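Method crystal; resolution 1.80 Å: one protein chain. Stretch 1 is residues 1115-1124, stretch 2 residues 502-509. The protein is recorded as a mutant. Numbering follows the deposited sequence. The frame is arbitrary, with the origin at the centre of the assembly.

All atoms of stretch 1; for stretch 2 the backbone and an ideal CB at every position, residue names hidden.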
# COMPACT_ATOMS: atom_id res chain seq x y z
N ALA A 1115 -2.98 -15.43 5.71
CA ALA A 1115 -2.41 -16.02 4.50
C ALA A 1115 -2.99 -15.37 3.25
O ALA A 1115 -2.26 -15.06 2.30
CB ALA A 1115 -2.67 -17.53 4.49
N ASP A 1116 -4.31 -15.15 3.23
CA ASP A 1116 -4.91 -14.43 2.11
C ASP A 1116 -4.31 -13.04 1.96
O ASP A 1116 -4.16 -12.54 0.84
CB ASP A 1116 -6.42 -14.31 2.28
CG ASP A 1116 -7.14 -15.61 2.05
OD1 ASP A 1116 -6.53 -16.53 1.46
OD2 ASP A 1116 -8.31 -15.70 2.48
N GLU A 1117 -4.03 -12.36 3.07
CA GLU A 1117 -3.45 -11.03 2.95
C GLU A 1117 -2.00 -11.09 2.47
O GLU A 1117 -1.56 -10.24 1.68
CB GLU A 1117 -3.52 -10.26 4.26
CG GLU A 1117 -4.93 -9.90 4.66
CD GLU A 1117 -5.01 -9.38 6.08
OE1 GLU A 1117 -3.96 -9.05 6.66
OE2 GLU A 1117 -6.14 -9.30 6.60
N LEU A 1118 -1.24 -12.07 2.96
CA LEU A 1118 0.12 -12.23 2.43
C LEU A 1118 0.10 -12.59 0.96
O LEU A 1118 0.90 -12.07 0.17
CB LEU A 1118 0.87 -13.30 3.22
CG LEU A 1118 1.09 -12.93 4.68
CD1 LEU A 1118 1.60 -14.15 5.42
CD2 LEU A 1118 2.07 -11.77 4.80
N GLN A 1119 -0.81 -13.49 0.57
CA GLN A 1119 -0.87 -13.92 -0.82
C GLN A 1119 -1.43 -12.80 -1.69
O GLN A 1119 -0.96 -12.57 -2.81
CB GLN A 1119 -1.75 -15.16 -0.94
CG GLN A 1119 -2.08 -15.59 -2.37
CD GLN A 1119 -0.92 -16.24 -3.08
OE1 GLN A 1119 0.23 -16.14 -2.65
NE2 GLN A 1119 -1.21 -16.90 -4.19
N GLY A 1120 -2.42 -12.10 -1.17
CA GLY A 1120 -3.00 -10.99 -1.91
C GLY A 1120 -1.99 -9.88 -2.16
O GLY A 1120 -1.98 -9.28 -3.23
N GLN A 1121 -1.12 -9.61 -1.19
CA GLN A 1121 -0.11 -8.58 -1.44
C GLN A 1121 0.87 -9.04 -2.51
O GLN A 1121 1.32 -8.24 -3.34
CB GLN A 1121 0.62 -8.24 -0.14
CG GLN A 1121 1.76 -7.21 -0.32
CD GLN A 1121 1.24 -5.87 -0.82
OE1 GLN A 1121 0.45 -5.20 -0.15
NE2 GLN A 1121 1.70 -5.47 -2.02
N LEU A 1122 1.22 -10.32 -2.50
CA LEU A 1122 2.08 -10.85 -3.56
C LEU A 1122 1.44 -10.68 -4.93
O LEU A 1122 2.09 -10.25 -5.87
CB LEU A 1122 2.38 -12.32 -3.30
CG LEU A 1122 3.32 -12.54 -2.10
CD1 LEU A 1122 3.36 -14.01 -1.74
CD2 LEU A 1122 4.75 -12.00 -2.37
N ILE A 1123 0.15 -10.97 -5.04
CA ILE A 1123 -0.52 -10.81 -6.33
C ILE A 1123 -0.63 -9.34 -6.69
O ILE A 1123 -0.47 -8.96 -7.86
CB ILE A 1123 -1.89 -11.50 -6.30
CG1 ILE A 1123 -1.69 -13.02 -6.12
CG2 ILE A 1123 -2.59 -11.31 -7.67
CD1 ILE A 1123 -2.98 -13.77 -5.78
N ASN A 1124 -0.90 -8.48 -5.71
CA ASN A 1124 -0.87 -7.04 -5.95
C ASN A 1124 0.46 -6.63 -6.58
O ASN A 1124 0.50 -5.93 -7.60
CB ASN A 1124 -1.13 -6.32 -4.62
CG ASN A 1124 -1.20 -4.81 -4.75
OD1 ASN A 1124 -0.25 -4.17 -5.20
ND2 ASN A 1124 -2.30 -4.22 -4.29
N UNK A 502 -8.59 -5.08 -7.87
CA UNK A 502 -9.53 -6.00 -8.51
C UNK A 502 -8.81 -7.20 -9.09
O UNK A 502 -9.33 -8.32 -9.04
CB UNK A 502 -10.32 -5.28 -9.61
N UNK A 503 -7.60 -7.00 -9.60
CA UNK A 503 -6.85 -8.11 -10.18
C UNK A 503 -6.58 -9.18 -9.14
O UNK A 503 -6.58 -10.38 -9.46
CB UNK A 503 -5.53 -7.62 -10.78
N UNK A 504 -6.35 -8.76 -7.90
CA UNK A 504 -6.10 -9.71 -6.82
C UNK A 504 -7.33 -10.57 -6.59
O UNK A 504 -7.24 -11.79 -6.47
CB UNK A 504 -5.71 -8.98 -5.53
N UNK A 505 -8.51 -9.94 -6.58
CA UNK A 505 -9.75 -10.67 -6.31
C UNK A 505 -10.12 -11.58 -7.47
O UNK A 505 -10.66 -12.67 -7.23
CB UNK A 505 -10.89 -9.69 -6.03
N UNK A 506 -9.84 -11.17 -8.72
CA UNK A 506 -10.00 -12.08 -9.85
C UNK A 506 -9.21 -13.37 -9.61
O UNK A 506 -9.74 -14.48 -9.76
CB UNK A 506 -9.55 -11.41 -11.15
N UNK A 507 -7.95 -13.23 -9.18
CA UNK A 507 -7.13 -14.41 -8.89
C UNK A 507 -7.76 -15.27 -7.79
O UNK A 507 -7.79 -16.49 -7.91
CB UNK A 507 -5.72 -13.99 -8.48
N UNK A 508 -8.25 -14.64 -6.71
CA UNK A 508 -8.83 -15.42 -5.62
C UNK A 508 -10.13 -16.07 -6.04
O UNK A 508 -10.44 -17.19 -5.61
CB UNK A 508 -9.06 -14.54 -4.39
N UNK A 509 -10.93 -15.38 -6.85
CA UNK A 509 -12.18 -15.98 -7.30
C UNK A 509 -11.88 -17.22 -8.13
O UNK A 509 -12.54 -18.26 -7.97
CB UNK A 509 -13.01 -14.98 -8.11

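The two stretches are helices whose axes approach to 8.9 Å, with 122° between their N-to-C directions, so contact is confined to a short crossing. Stretch 1 offers the smooth strip at Gly1120, flanked by Gln1119, Ile1123 and Asn1124, with Asp1116 one turn earlier.

At 502 the CB lies out of reach of stretch 1, and helical backbone angles are the main visible demand; many residues would serve. It is Thr502, whose OG1 is hydrogen-bonded elsewhere in the structure.

Position 503 points toward stretch 1, yet no atom of that stretch lies within 5.5 Å of its ideal CB. A small residue or a longer apolar one could be accommodated as far as this contact is concerned. Ala503 is found; its CB stays 5.7 Å from Ile1123 CG2, and its nearest contact is made by the backbone, Ala503 O to Ile1123 CG2 at 4.5 Å.

At position 504 the backbones come closest, 504 CA lying 5.7 Å from Ile1123 CA. The CB points sideways, 4.4 Å from both Gly1120 O and Ile1123 CG2, which leaves room for a short side chain; alanine, valine or threonine would be reasonable. Val504 is found, in the t rotamer. Its CG2 packs 4.0 Å from Ile1123 CG2 and also reaches the backbone, 3.5 Å from Gly1120 O and 3.4 Å from Asn1124 N. Those two backbone atoms are already paired in the helix, Asn1124 N donating to Gly1120 O at 2.8 Å, so a methyl group can cover them without depriving either of a partner.

Position 505 points away, and stretch 1 sets little limit on its size. The residue is Tyr505, whose ring end comes nearer but makes no contact.

Position 506 is out of reach and equally unconstrained from this side; it is Val506.

At 507 the CB points toward stretch 1 and already lies 3.9 Å from Ile1123 CD1. An apolar group is favoured, and a small one suffices. Ala507 supplies its methyl.

From 508 the CB points sideways with nothing of stretch 1 within 5.5 Å, but beyond it lies the hollow among Asp1116, Gln1119, Gly1120 and Ile1123. Methionine or an aromatic would reach in, leucine only part of the way, and the carboxylate of Asp1116 would also accept a long basic chain. Phe508 enters as a knob. The ring edge meets Gly1120, with Phe508 CE2 3.7 Å from Gly1120 CA. Phe508 CZ is 3.8 Å from Gln1119 CG and 3.5 Å from Asp1116 O.

Position 509 is out of reach; Ala509 takes no part.

Stretch 2 502-509: TAVYVAFA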
# COMPACT_ATOMS: atom_id res chain seq x y z
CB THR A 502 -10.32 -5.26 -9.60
OG1 THR A 502 -11.00 -4.15 -8.99
CG2 THR A 502 -11.36 -6.17 -10.27
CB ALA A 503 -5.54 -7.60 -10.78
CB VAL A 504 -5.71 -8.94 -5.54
CG1 VAL A 504 -5.78 -9.85 -4.30
CG2 VAL A 504 -4.32 -8.31 -5.71
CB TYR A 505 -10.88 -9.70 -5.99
CG TYR A 505 -10.57 -8.97 -4.72
CD1 TYR A 505 -10.23 -9.67 -3.57
CD2 TYR A 505 -10.52 -7.59 -4.69
CE1 TYR A 505 -9.90 -9.00 -2.39
CE2 TYR A 505 -10.19 -6.92 -3.54
CZ TYR A 505 -9.88 -7.62 -2.40
OH TYR A 505 -9.54 -6.95 -1.24
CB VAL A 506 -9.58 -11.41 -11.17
CG1 VAL A 506 -9.58 -12.43 -12.35
CG2 VAL A 506 -10.50 -10.26 -11.49
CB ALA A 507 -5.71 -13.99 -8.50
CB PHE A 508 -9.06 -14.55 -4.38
CG PHE A 508 -7.84 -14.42 -3.50
CD1 PHE A 508 -7.41 -15.49 -2.72
CD2 PHE A 508 -7.11 -13.24 -3.46
CE1 PHE A 508 -6.28 -15.39 -1.91
CE2 PHE A 508 -5.97 -13.12 -2.65
CZ PHE A 508 -5.56 -14.19 -1.89
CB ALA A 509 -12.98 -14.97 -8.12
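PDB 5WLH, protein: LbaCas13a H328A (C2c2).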